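Local coordinates for thiamine-monophosphate kinase (Stenotrophomonas maltophilia, PDB 6XEP), which probably catalyses the ATP-dependent phosphorylation of thiamine monophosphate to thiamine diphosphate, the active form of vitamin B1, at residues E65-A68 / F69-G72. Sequence-based numbering, arbitrary orientation.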
loop_
_atom_site.group_PDB
_atom_site.type_symbol
_atom_site.label_atom_id
_atom_site.label_comp_id
_atom_site.label_asym_id
_atom_site.label_seq_id
_atom_site.Cartn_x
_atom_site.Cartn_y
_atom_site.Cartn_z
ATOM N N GLU A 65 19.421 -13.674 -1.658
ATOM C CA GLU A 65 20.313 -13.388 -2.765
ATOM C C GLU A 65 19.578 -12.966 -4.041
ATOM O O GLU A 65 20.246 -12.687 -5.033
ATOM C CB GLU A 65 21.187 -14.601 -3.054
ATOM C CG GLU A 65 20.393 -15.823 -3.412
ATOM C CD GLU A 65 20.318 -16.825 -2.270
ATOM O OE1 GLU A 65 19.862 -16.480 -1.131
ATOM O OE2 GLU A 65 20.740 -17.970 -2.532
ATOM N N THR A 66 18.245 -12.906 -4.043
ATOM C CA THR A 66 17.521 -12.431 -5.225
ATOM C C THR A 66 18.009 -11.036 -5.606
ATOM O O THR A 66 18.152 -10.157 -4.751
ATOM C CB THR A 66 16.007 -12.406 -4.984
ATOM O OG1 THR A 66 15.546 -13.704 -4.558
ATOM C CG2 THR A 66 15.271 -12.016 -6.293
ATOM N N ARG A 67 18.285 -10.837 -6.895
ATOM C CA ARG A 67 18.808 -9.550 -7.351
ATOM C C ARG A 67 17.716 -8.485 -7.394
ATOM O O ARG A 67 16.529 -8.778 -7.530
ATOM C CB ARG A 67 19.439 -9.694 -8.738
ATOM C CG ARG A 67 20.674 -10.600 -8.769
ATOM C CD ARG A 67 21.847 -9.984 -8.083
ATOM N NE ARG A 67 22.322 -8.807 -8.810
ATOM C CZ ARG A 67 23.152 -8.857 -9.845
ATOM N NH1 ARG A 67 23.608 -10.027 -10.284
ATOM N NH2 ARG A 67 23.528 -7.735 -10.442
ATOM N N ALA A 68 18.143 -7.221 -7.288
ATOM C CA ALA A 68 17.207 -6.093 -7.234
ATOM C C ALA A 68 16.214 -6.087 -8.399
ATOM O O ALA A 68 15.015 -5.857 -8.203
ATOM C CB ALA A 68 18.004 -4.781 -7.201
ATOM N N PHE A 69 16.697 -6.290 -9.632
ATOM C CA PHE A 69 15.776 -6.288 -10.773
ATOM C C PHE A 69 14.661 -7.309 -10.583
ATOM O O PHE A 69 13.494 -7.032 -10.868
ATOM C CB PHE A 69 16.550 -6.572 -12.067
ATOM C CG PHE A 69 15.691 -6.615 -13.313
ATOM C CD1 PHE A 69 15.010 -7.760 -13.668
ATOM C CD2 PHE A 69 15.624 -5.520 -14.152
ATOM C CE1 PHE A 69 14.227 -7.798 -14.802
ATOM C CE2 PHE A 69 14.859 -5.541 -15.303
ATOM C CZ PHE A 69 14.156 -6.683 -15.626
ATOM N N ASP A 70 15.003 -8.504 -10.121
ATOM C CA ASP A 70 13.993 -9.557 -9.979
ATOM C C ASP A 70 13.033 -9.267 -8.837
ATOM O O ASP A 70 11.845 -9.608 -8.918
ATOM C CB ASP A 70 14.714 -10.887 -9.790
ATOM C CG ASP A 70 15.658 -11.170 -10.938
ATOM O OD1 ASP A 70 15.248 -10.912 -12.092
ATOM O OD2 ASP A 70 16.809 -11.614 -10.703
ATOM N N ILE A 71 13.525 -8.639 -7.768
ATOM C CA ILE A 71 12.640 -8.211 -6.692
ATOM C C ILE A 71 11.655 -7.172 -7.206
ATOM O O ILE A 71 10.461 -7.217 -6.888
ATOM C CB ILE A 71 13.461 -7.673 -5.504
ATOM C CG1 ILE A 71 14.329 -8.783 -4.920
ATOM C CG2 ILE A 71 12.535 -7.151 -4.425
ATOM C CD1 ILE A 71 15.315 -8.265 -3.875
ATOM N N GLY A 72 12.138 -6.215 -8.004
ATOM C CA GLY A 72 11.244 -5.213 -8.564
ATOM C C GLY A 72 10.187 -5.811 -9.472
ATOM O O GLY A 72 9.000 -5.472 -9.375
HETATM O O HOH W 1 18.135 -12.905 -8.680
#
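T66 and R67 meet D70 and I71 in a local contact at the N-terminus of helix 68-85, where the loop after strand 48-57 turns into the helix. R67 holds the N-cap position, and its carbonyl opens the helical bonding: I71 N donates to R67 O at 3.0 Å, followed by G72 N to A68 O at 2.9 Å. A water bridges the N-H of R67 and the carboxylate of D70, accepting from R67 N at 2.7 Å and donating to D70 OD2, also at 2.7 Å. The carboxylate thus reaches the N-H of R67 through water, in the manner of a water-mediated capping box; D70 OD2 is 4.2 Å from R67 N, with no direct bond. The other oxygen, OD1, is salt-bridged to R203. In this PurM-like N-terminal domain, helix 68-85 follows strand 48-57, and helix 104-120 covers A68 through W106 and A109. Apolar packing joins the methyl of T66 to the I71 side chain. T66 OG1 lies anti to the carbonyl carbon (chi1 -55°) and bonds back to P63 O, which leaves CG2 anti to the backbone N and against I71 CG1, at 3.6 Å, and D70 CB, at 3.7 Å. I71 CD1 extends over the loop backbone, 3.5 Å from T66 O.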